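O-methyltransferase (Saccharopolyspora spinosa, PDB 4CE0) probably transfers a methyl group from S-adenosyl-L-methionine to the 4'-hydroxyl of the rhamnose of a spinosyn intermediate, with a magnesium ion in its active site. Local coordinates at residues T53-E58 with R183-L188; D61-C66 with G87-F92; N198-L203 with I232-H237. All blocks are in the same frame, centred on the assembly; numbering follows the deposited sequence.

Interaction 1: residues T53-E58 with R183-L188; sequences TMIGLE and RLDGDL. With MG (magnesium ion), chain C; SAH (S-adenosyl-L-homocysteine), chain B.
Asp185 OD2 accepts two polar hydrogens, one from Arg183 NH1 at 3.0 Å and one from a magnesium-bound water, and Ile55 CG2 comes to 3.4 Å of the same oxygen. The arginine bond belongs to a salt bridge. It lies in the guanidinium plane but meets the carboxylate from above, 43° out of its plane, with a bent N-H...O angle of 141°. The other oxygen, Asp185 OD1, binds magnesium at 2.0 Å, so metal and arginine together restrain the rotation of the carboxylate. Asp212, Asp213 and three waters complete the metal shell, and one of these waters donates to Asp187 OD1. Asp185 follows the C-terminal end of parallel strand 179-184, the edge at which Rossmann-like methyltransferases bind their cofactor. Isoleucine suits position 55 because its branched CB supplies two apolar arms. With CG1 between the backbone N and the carbonyl carbon (chi1 74°), CG2 reaches Asp185 while CD1 lies over one guanidinium face, offset toward its rim, 3.6 Å from Arg183 NH2. The extended arginine is also held by salt bridges from NH2 to Asp212 and from NH1 to Glu81, which fix its guanidinium in place beside the metal site. Thr53 serves ligand and backbone alike: its OG1 donates to the carboxylate oxygen OXT of S-adenosyl-L-homocysteine at 2.6 Å and accepts a nearly straight capping bond from Ile55 N at 3.2 Å, in the turn that leads into the helix. Met54, flexible and apolar, bends its chain so that CE lies 3.9 Å from the ligand sulfur SD.

Interaction 2: residues D61-C66 with G87-F92; sequences DNLQHC and GGACIF
This is an apolar helix-to-helix contact in the buried interior, in which Leu63 and Gln64 of helix 56-73 meet Ala89 and Phe92 in the first turns of helix 88-100. The short axes approach to 10.7 Å and cross at -34°, a separation that large side chains must span. Phe92 does most of this: with CG anti to the backbone N (chi1 -174°), its ring reaches across to the other helix and is met along its edge. Gln64 CA lies in the ring plane, and Gln64 CB packs 3.6 Å from Phe92 CE2. Further out, the extended glutamine carries OE1 past the ring edge, 3.6 Å from Phe92 CZ, with amide and ring planes 52° apart. Glutamine suits this border because its methylenes pack against the phenyl edge while its amide finds polar partners, Lys13 at OE1 and Glu68 at NE2. Leu63 slides past Phe92 in the opposite direction, its CG 4.2 Å from Phe92 CD2. Its CD2 methyl turns to the smaller neighbour, 4.1 Å from Ala89 CB and 3.7 Å from Ala89 O. Helix 6-16 adds Leu12 and Leu16 against Phe92, while Ile210 of strand 207-211 touches Leu63. Alanine is compact enough to serve two neighbours, since it also touches the bound S-adenosyl-L-homocysteine. Gly87 caps the helix with a positive phi, which glycine tolerates readily. A glycine-containing turn running from strand 78-82 into the next helix, beside the cofactor, is characteristic of the beta-alpha-beta unit of Rossmann-like methyltransferases.

Interaction 3: residues N198-L203 with I232-H237; sequences NLYPKL and ITEPIH
Tyr200 and Ile232 approach from opposite directions and meet chiefly through the outer half of the phenol ring and the CD1 methyl. A chi1 of -171° swings the tyrosine ring away from its own backbone N and out toward residues 232-237. Ile232 presents CG1 anti to its carbonyl carbon (chi1 -53°) and continues nearly straight to CD1, which is the atom that arrives at the ring. That methyl sits obliquely to the ring, 3.2 Å from Tyr200 CE2 and 3.6 Å from Tyr200 CZ. The first value is too short for two carbons to be taken literally; that the methyl touches the ring is secure. Ile232 CG2 lies 4.0 Å from Tyr200 OH, so both branches of the isoleucine border the phenol. Glu234 is different: it bends at chi2 (99°), which folds its carboxylate back toward its own backbone, where OE1 accepts a weak bond from Thr233 N at 3.3 Å. Carboxylate and ring planes stand nearly perpendicular, and Glu234 OE2, 3.9 Å from Tyr200 OH, is instead bonded by Ser249 N. Tyrosine suits the site because its ring is apolar enough for a buried place while its hydroxyl is hydrogen-bonded outside the two segments. Tyr200 begins the short 3-10 segment 200-202 near the end of helix 189-199, and Leu203 N bonds to Tyr200 O at 3.0 Å. Around the pair, Val209 of strand 207-211 touches the tyrosine, whereas Phe226 of helix 219-230 and Trp246 of strand 244-247 pack on Ile232.

Overall arrangement
From the N terminus, residues 53-58 lead into helix 56-73, and residues 61-66 follow on the same helix. Interaction 2 closes first, over a short loop through strand 78-82 to the start of helix 88-100. It is nested within the much longer loop that interaction 1 closes on reaching the end of strand 179-184. The two touch, with Thr53 packing on Gly88 and Leu63 on Arg183, so cofactor pocket and helix pair are continuous. Interaction 3 comes later in series, its centre about 18 Å from the centres of the other two, and joins the end of helix 189-199 to the loop between helix 219-230 and strand 237-238, away from the metal and cofactor sites.

Interaction 1: residues T53-E58 with R183-L188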
loop_
_atom_site.group_PDB
_atom_site.type_symbol
_atom_site.label_atom_id
_atom_site.label_comp_id
_atom_site.label_asym_id
_atom_site.label_seq_id
_atom_site.Cartn_x
_atom_site.Cartn_y
_atom_site.Cartn_z
ATOM N N THR A 53 8.768 -1.083 9.119
ATOM C CA THR A 53 9.882 -0.219 9.485
ATOM C C THR A 53 9.504 0.679 10.642
ATOM O O THR A 53 8.337 1.036 10.800
ATOM C CB THR A 53 10.354 0.678 8.301
ATOM O OG1 THR A 53 11.540 1.370 8.691
ATOM C CG2 THR A 53 9.296 1.702 7.908
ATOM N N MET A 54 10.521 1.050 11.427
ATOM C CA MET A 54 10.365 1.922 12.562
ATOM C C MET A 54 10.862 3.343 12.243
ATOM O O MET A 54 10.725 4.260 13.066
ATOM C CB MET A 54 11.076 1.322 13.791
ATOM C CG MET A 54 12.599 1.431 13.791
ATOM S SD MET A 54 13.341 0.878 15.344
ATOM C CE MET A 54 13.046 -0.892 15.347
ATOM N N ILE A 55 11.392 3.560 11.034
ATOM C CA ILE A 55 12.039 4.849 10.771
ATOM C C ILE A 55 11.144 6.045 10.467
ATOM O O ILE A 55 11.643 7.166 10.443
ATOM C CB ILE A 55 13.162 4.751 9.678
ATOM C CG1 ILE A 55 12.564 4.603 8.291
ATOM C CG2 ILE A 55 14.114 3.643 10.032
ATOM C CD1 ILE A 55 13.590 4.655 7.132
ATOM N N GLY A 56 9.850 5.827 10.205
ATOM C CA GLY A 56 8.924 6.912 9.961
ATOM C C GLY A 56 9.004 7.454 8.543
ATOM O O GLY A 56 9.925 7.104 7.798
ATOM N N LEU A 57 8.056 8.336 8.198
ATOM C CA LEU A 57 7.891 8.830 6.845
ATOM C C LEU A 57 8.992 9.796 6.415
ATOM O O LEU A 57 9.356 9.850 5.239
ATOM C CB LEU A 57 6.534 9.534 6.706
ATOM C CG LEU A 57 5.206 8.761 6.797
ATOM C CD1 LEU A 57 3.993 9.725 6.610
ATOM C CD2 LEU A 57 5.121 7.618 5.790
ATOM N N GLU A 58 9.471 10.614 7.347
ATOM C CA GLU A 58 10.497 11.618 7.042
ATOM C C GLU A 58 11.800 10.930 6.646
ATOM O O GLU A 58 12.491 11.325 5.690
ATOM C CB GLU A 58 10.748 12.539 8.243
ATOM C CG GLU A 58 10.041 13.862 8.123
ATOM C CD GLU A 58 10.015 14.665 9.429
ATOM O OE1 GLU A 58 10.062 14.061 10.532
ATOM O OE2 GLU A 58 9.925 15.908 9.345
ATOM N N ARG A 183 23.158 2.467 4.227
ATOM C CA ARG A 183 22.284 2.898 5.316
ATOM C C ARG A 183 22.660 2.169 6.608
ATOM O O ARG A 183 22.718 0.947 6.638
ATOM C CB ARG A 183 20.815 2.696 4.962
ATOM C CG ARG A 183 19.863 3.341 5.958
ATOM C CD ARG A 183 18.376 3.255 5.547
ATOM N NE ARG A 183 17.771 4.386 6.201
ATOM C CZ ARG A 183 17.373 4.412 7.464
ATOM N NH1 ARG A 183 17.363 3.301 8.205
ATOM N NH2 ARG A 183 16.935 5.561 7.956
ATOM N N LEU A 184 22.978 2.940 7.651
ATOM C CA LEU A 184 23.393 2.385 8.956
ATOM C C LEU A 184 22.265 2.574 9.940
ATOM O O LEU A 184 21.812 3.705 10.193
ATOM C CB LEU A 184 24.637 3.056 9.486
ATOM C CG LEU A 184 25.990 2.542 9.019
ATOM C CD1 LEU A 184 26.161 2.687 7.536
ATOM C CD2 LEU A 184 27.048 3.317 9.748
ATOM N N ASP A 185 21.771 1.469 10.455
ATOM C CA ASP A 185 20.698 1.527 11.418
ATOM C C ASP A 185 20.921 0.434 12.436
ATOM O O ASP A 185 20.008 -0.290 12.795
ATOM C CB ASP A 185 19.335 1.398 10.722
ATOM C CG ASP A 185 18.195 2.005 11.537
ATOM O OD1 ASP A 185 18.436 2.372 12.727
ATOM O OD2 ASP A 185 17.061 2.127 10.986
ATOM N N GLY A 186 22.174 0.280 12.840
ATOM C CA GLY A 186 22.511 -0.407 14.076
ATOM C C GLY A 186 22.767 0.717 15.060
ATOM O O GLY A 186 23.475 1.677 14.753
ATOM N N ASP A 187 22.167 0.640 16.233
ATOM C CA ASP A 187 22.278 1.730 17.187
ATOM C C ASP A 187 23.642 1.813 17.886
ATOM O O ASP A 187 24.100 2.894 18.244
ATOM C CB ASP A 187 21.185 1.567 18.230
ATOM C CG ASP A 187 19.798 1.740 17.635
ATOM O OD1 ASP A 187 19.564 2.783 16.977
ATOM O OD2 ASP A 187 18.958 0.830 17.799
ATOM N N LEU A 188 24.285 0.677 18.079
ATOM C CA LEU A 188 25.462 0.622 18.931
ATOM C C LEU A 188 26.665 1.253 18.256
ATOM O O LEU A 188 26.743 1.332 17.030
ATOM C CB LEU A 188 25.773 -0.830 19.279
ATOM C CG LEU A 188 24.561 -1.667 19.713
ATOM C CD1 LEU A 188 24.989 -3.072 20.137
ATOM C CD2 LEU A 188 23.862 -0.988 20.850
HETATM MG MG MG C . 17.383 3.815 13.731
HETATM N N SAH B . 13.074 -0.484 11.163
HETATM C CA SAH B . 14.517 -0.257 11.339
HETATM C CB SAH B . 15.297 -1.368 11.997
HETATM C CG SAH B . 16.733 -1.299 12.515
HETATM S SD SAH B . 16.618 -1.953 14.208
HETATM C C SAH B . 14.881 -0.176 9.911
HETATM O O SAH B . 16.072 -0.292 9.670
HETATM O OXT SAH B . 13.731 0.026 9.176
HETATM C "C5'" SAH B . 18.339 -2.483 14.526
HETATM C "C4'" SAH B . 18.758 -3.756 13.778
HETATM O "O4'" SAH B . 20.164 -3.887 13.768
HETATM C "C3'" SAH B . 18.240 -5.058 14.396
HETATM O "O3'" SAH B . 17.505 -5.737 13.399
HETATM C "C2'" SAH B . 19.464 -5.854 14.866
HETATM O "O2'" SAH B . 19.414 -7.295 14.786
HETATM C "C1'" SAH B . 20.560 -5.239 13.991
HETATM N N9 SAH B . 21.935 -5.225 14.546
HETATM C C8 SAH B . 22.427 -4.298 15.440
HETATM N N7 SAH B . 23.720 -4.578 15.653
HETATM C C5 SAH B . 24.077 -5.634 14.889
HETATM C C6 SAH B . 25.271 -6.339 14.718
HETATM N N6 SAH B . 26.376 -5.995 15.376
HETATM N N1 SAH B . 25.313 -7.414 13.863
HETATM C C2 SAH B . 24.202 -7.801 13.142
HETATM N N3 SAH B . 23.026 -7.116 13.345
HETATM C C4 SAH B . 22.964 -6.032 14.168
HETATM O O HOH W 1 15.487 2.786 13.474
HETATM O O HOH W 2 17.393 2.538 15.378
HETATM O O HOH W 3 15.949 4.849 15.169
#

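Interaction 2: residues D61-C66 with G87-F92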
loop_
_atom_site.group_PDB
_atom_site.type_symbol
_atom_site.label_atom_id
_atom_site.label_comp_id
_atom_site.label_asym_id
_atom_site.label_seq_id
_atom_site.Cartn_x
_atom_site.Cartn_y
_atom_site.Cartn_z
ATOM N N ASP A 61 11.406 9.292 3.313
ATOM C CA ASP A 61 11.498 10.297 2.246
ATOM C C ASP A 61 12.962 10.598 1.962
ATOM O O ASP A 61 13.378 10.842 0.821
ATOM C CB ASP A 61 10.816 11.621 2.604
ATOM C CG ASP A 61 9.294 11.519 2.688
ATOM O OD1 ASP A 61 8.695 10.539 2.204
ATOM O OD2 ASP A 61 8.688 12.459 3.250
ATOM N N ASN A 62 13.762 10.649 3.005
ATOM C CA ASN A 62 15.187 10.865 2.784
ATOM C C ASN A 62 15.757 9.708 1.975
ATOM O O ASN A 62 16.563 9.887 1.023
ATOM C CB ASN A 62 15.914 11.022 4.122
ATOM C CG ASN A 62 17.422 10.874 3.983
ATOM O OD1 ASN A 62 17.970 9.788 4.199
ATOM N ND2 ASN A 62 18.082 11.941 3.578
ATOM N N LEU A 63 15.329 8.499 2.316
ATOM C CA LEU A 63 15.881 7.311 1.640
ATOM C C LEU A 63 15.527 7.370 0.155
ATOM O O LEU A 63 16.359 7.100 -0.709
ATOM C CB LEU A 63 15.354 6.047 2.302
ATOM C CG LEU A 63 15.896 4.692 1.842
ATOM C CD1 LEU A 63 17.380 4.699 1.734
ATOM C CD2 LEU A 63 15.463 3.593 2.833
ATOM N N GLN A 64 14.311 7.802 -0.144
ATOM C CA GLN A 64 13.863 7.908 -1.531
ATOM C C GLN A 64 14.685 8.977 -2.287
ATOM O O GLN A 64 15.055 8.764 -3.427
ATOM C CB GLN A 64 12.390 8.291 -1.593
ATOM C CG GLN A 64 11.863 8.414 -3.049
ATOM C CD GLN A 64 10.357 8.582 -3.120
ATOM O OE1 GLN A 64 9.657 8.388 -2.131
ATOM N NE2 GLN A 64 9.854 8.973 -4.297
ATOM N N HIS A 65 14.913 10.128 -1.655
ATOM C CA HIS A 65 15.708 11.232 -2.241
ATOM C C HIS A 65 17.087 10.729 -2.611
ATOM O O HIS A 65 17.555 10.931 -3.736
ATOM C CB HIS A 65 15.854 12.390 -1.231
ATOM C CG HIS A 65 16.793 13.477 -1.676
ATOM N ND1 HIS A 65 18.150 13.440 -1.431
ATOM C CD2 HIS A 65 16.559 14.625 -2.352
ATOM C CE1 HIS A 65 18.715 14.521 -1.943
ATOM N NE2 HIS A 65 17.773 15.261 -2.498
ATOM N N CYS A 66 17.731 10.014 -1.682
ATOM C CA CYS A 66 19.076 9.474 -1.938
ATOM C C CYS A 66 19.122 8.412 -3.059
ATOM O O CYS A 66 19.984 8.434 -3.929
ATOM C CB CYS A 66 19.680 8.889 -0.650
ATOM S SG CYS A 66 19.974 10.137 0.655
ATOM N N GLY A 87 12.578 -5.290 7.999
ATOM C CA GLY A 87 13.006 -5.227 6.606
ATOM C C GLY A 87 12.478 -4.088 5.792
ATOM O O GLY A 87 12.847 -3.930 4.615
ATOM N N GLY A 88 11.691 -3.244 6.445
ATOM C CA GLY A 88 10.902 -2.225 5.783
ATOM C C GLY A 88 11.699 -1.255 4.932
ATOM O O GLY A 88 11.331 -0.952 3.792
ATOM N N ALA A 89 12.790 -0.756 5.484
ATOM C CA ALA A 89 13.627 0.184 4.749
ATOM C C ALA A 89 14.237 -0.477 3.524
ATOM O O ALA A 89 14.345 0.125 2.470
ATOM C CB ALA A 89 14.706 0.739 5.645
ATOM N N CYS A 90 14.671 -1.723 3.679
ATOM C CA CYS A 90 15.198 -2.475 2.560
ATOM C C CYS A 90 14.141 -2.802 1.531
ATOM O O CYS A 90 14.405 -2.766 0.322
ATOM C CB CYS A 90 15.802 -3.772 3.073
ATOM S SG CYS A 90 17.369 -3.517 3.949
ATOM N N ILE A 91 12.953 -3.159 1.994
ATOM C CA ILE A 91 11.821 -3.328 1.062
ATOM C C ILE A 91 11.627 -2.056 0.235
ATOM O O ILE A 91 11.470 -2.111 -1.000
ATOM C CB ILE A 91 10.537 -3.698 1.801
ATOM C CG1 ILE A 91 10.671 -5.102 2.388
ATOM C CG2 ILE A 91 9.320 -3.711 0.875
ATOM C CD1 ILE A 91 9.671 -5.401 3.448
ATOM N N PHE A 92 11.674 -0.910 0.906
ATOM C CA PHE A 92 11.510 0.348 0.209
ATOM C C PHE A 92 12.572 0.586 -0.850
ATOM O O PHE A 92 12.241 0.934 -1.968
ATOM C CB PHE A 92 11.483 1.532 1.172
ATOM C CG PHE A 92 11.164 2.813 0.498
ATOM C CD1 PHE A 92 9.865 3.050 0.030
ATOM C CD2 PHE A 92 12.153 3.768 0.284
ATOM C CE1 PHE A 92 9.560 4.234 -0.606
ATOM C CE2 PHE A 92 11.866 4.952 -0.356
ATOM C CZ PHE A 92 10.552 5.194 -0.797
#

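Interaction 3: residues N198-L203 with I232-H237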
loop_
_atom_site.group_PDB
_atom_site.type_symbol
_atom_site.label_atom_id
_atom_site.label_comp_id
_atom_site.label_asym_id
_atom_site.label_seq_id
_atom_site.Cartn_x
_atom_site.Cartn_y
_atom_site.Cartn_z
ATOM N N ASN A 198 34.085 -1.400 7.291
ATOM C CA ASN A 198 34.065 -2.394 6.240
ATOM C C ASN A 198 33.360 -1.980 4.948
ATOM O O ASN A 198 33.729 -2.474 3.878
ATOM C CB ASN A 198 33.484 -3.711 6.780
ATOM C CG ASN A 198 34.344 -4.301 7.928
ATOM O OD1 ASN A 198 35.441 -4.756 7.686
ATOM N ND2 ASN A 198 33.830 -4.294 9.153
ATOM N N LEU A 199 32.354 -1.099 5.018
ATOM C CA LEU A 199 31.550 -0.819 3.821
ATOM C C LEU A 199 31.758 0.566 3.232
ATOM O O LEU A 199 31.583 0.760 2.031
ATOM C CB LEU A 199 30.060 -1.070 4.093
ATOM C CG LEU A 199 29.683 -2.483 4.542
ATOM C CD1 LEU A 199 28.159 -2.559 4.786
ATOM C CD2 LEU A 199 30.124 -3.543 3.520
ATOM N N TYR A 200 32.129 1.542 4.054
ATOM C CA TYR A 200 32.379 2.866 3.497
ATOM C C TYR A 200 33.387 2.866 2.352
ATOM O O TYR A 200 33.207 3.590 1.387
ATOM C CB TYR A 200 32.877 3.852 4.534
ATOM C CG TYR A 200 32.913 5.263 3.972
ATOM C CD1 TYR A 200 31.745 5.973 3.819
ATOM C CD2 TYR A 200 34.120 5.877 3.582
ATOM C CE1 TYR A 200 31.741 7.252 3.313
ATOM C CE2 TYR A 200 34.124 7.176 3.053
ATOM C CZ TYR A 200 32.909 7.856 2.934
ATOM O OH TYR A 200 32.817 9.148 2.435
ATOM N N PRO A 201 34.465 2.074 2.470
ATOM C CA PRO A 201 35.440 2.053 1.366
ATOM C C PRO A 201 34.826 1.574 0.046
ATOM O O PRO A 201 35.331 1.953 -1.009
ATOM C CB PRO A 201 36.524 1.078 1.855
ATOM C CG PRO A 201 36.395 1.061 3.369
ATOM C CD PRO A 201 34.902 1.268 3.626
ATOM N N LYS A 202 33.739 0.797 0.098
ATOM C CA LYS A 202 33.083 0.301 -1.120
ATOM C C LYS A 202 32.092 1.298 -1.705
ATOM O O LYS A 202 31.538 1.078 -2.804
ATOM C CB LYS A 202 32.342 -1.019 -0.832
ATOM C CG LYS A 202 33.268 -2.184 -0.569
ATOM C CD LYS A 202 32.594 -3.324 0.179
ATOM C CE LYS A 202 33.585 -4.480 0.383
ATOM N NZ LYS A 202 33.106 -5.448 1.401
ATOM N N LEU A 203 31.826 2.363 -0.962
ATOM C CA LEU A 203 30.902 3.393 -1.396
ATOM C C LEU A 203 31.495 4.226 -2.504
ATOM O O LEU A 203 32.526 4.894 -2.324
ATOM C CB LEU A 203 30.539 4.323 -0.248
ATOM C CG LEU A 203 29.480 5.389 -0.536
ATOM C CD1 LEU A 203 28.082 4.790 -0.848
ATOM C CD2 LEU A 203 29.359 6.346 0.646
ATOM N N ILE A 232 37.541 12.433 6.628
ATOM C CA ILE A 232 36.322 12.700 5.864
ATOM C C ILE A 232 35.689 14.004 6.330
ATOM O O ILE A 232 35.393 14.175 7.521
ATOM C CB ILE A 232 35.323 11.551 6.050
ATOM C CG1 ILE A 232 36.024 10.228 5.713
ATOM C CG2 ILE A 232 34.087 11.784 5.202
ATOM C CD1 ILE A 232 35.110 9.050 5.475
ATOM N N THR A 233 35.476 14.921 5.390
ATOM C CA THR A 233 35.017 16.271 5.715
ATOM C C THR A 233 33.711 16.631 4.995
ATOM O O THR A 233 33.237 17.752 5.108
ATOM C CB THR A 233 36.073 17.320 5.310
ATOM O OG1 THR A 233 36.043 17.487 3.890
ATOM C CG2 THR A 233 37.471 16.888 5.745
ATOM N N GLU A 234 33.145 15.707 4.222
ATOM C CA GLU A 234 31.895 15.994 3.516
ATOM C C GLU A 234 30.832 16.354 4.576
ATOM O O GLU A 234 30.768 15.718 5.622
ATOM C CB GLU A 234 31.493 14.804 2.632
ATOM C CG GLU A 234 32.469 14.580 1.428
ATOM C CD GLU A 234 33.532 13.471 1.642
ATOM O OE1 GLU A 234 34.241 13.498 2.665
ATOM O OE2 GLU A 234 33.677 12.566 0.780
ATOM N N PRO A 235 30.049 17.424 4.358
ATOM C CA PRO A 235 29.294 17.873 5.531
ATOM C C PRO A 235 28.101 16.992 5.831
ATOM O O PRO A 235 27.441 16.516 4.928
ATOM C CB PRO A 235 28.811 19.262 5.132
ATOM C CG PRO A 235 29.640 19.647 3.949
ATOM C CD PRO A 235 29.897 18.365 3.240
ATOM N N ILE A 236 27.794 16.869 7.113
ATOM C CA ILE A 236 26.648 16.110 7.562
ATOM C C ILE A 236 25.402 16.989 7.473
ATOM O O ILE A 236 25.380 18.116 7.980
ATOM C CB ILE A 236 26.896 15.603 9.002
ATOM C CG1 ILE A 236 28.001 14.526 8.991
ATOM C CG2 ILE A 236 25.641 15.077 9.611
ATOM C CD1 ILE A 236 28.693 14.314 10.324
ATOM N N HIS A 237 24.387 16.463 6.787
ATOM C CA HIS A 237 23.071 17.096 6.639
ATOM C C HIS A 237 22.119 16.393 7.590
ATOM O O HIS A 237 22.074 15.154 7.646
ATOM C CB HIS A 237 22.542 16.914 5.215
ATOM C CG HIS A 237 23.254 17.746 4.194
ATOM N ND1 HIS A 237 24.542 18.187 4.364
ATOM C CD2 HIS A 237 22.845 18.207 2.990
ATOM C CE1 HIS A 237 24.905 18.897 3.307
ATOM N NE2 HIS A 237 23.897 18.916 2.459
#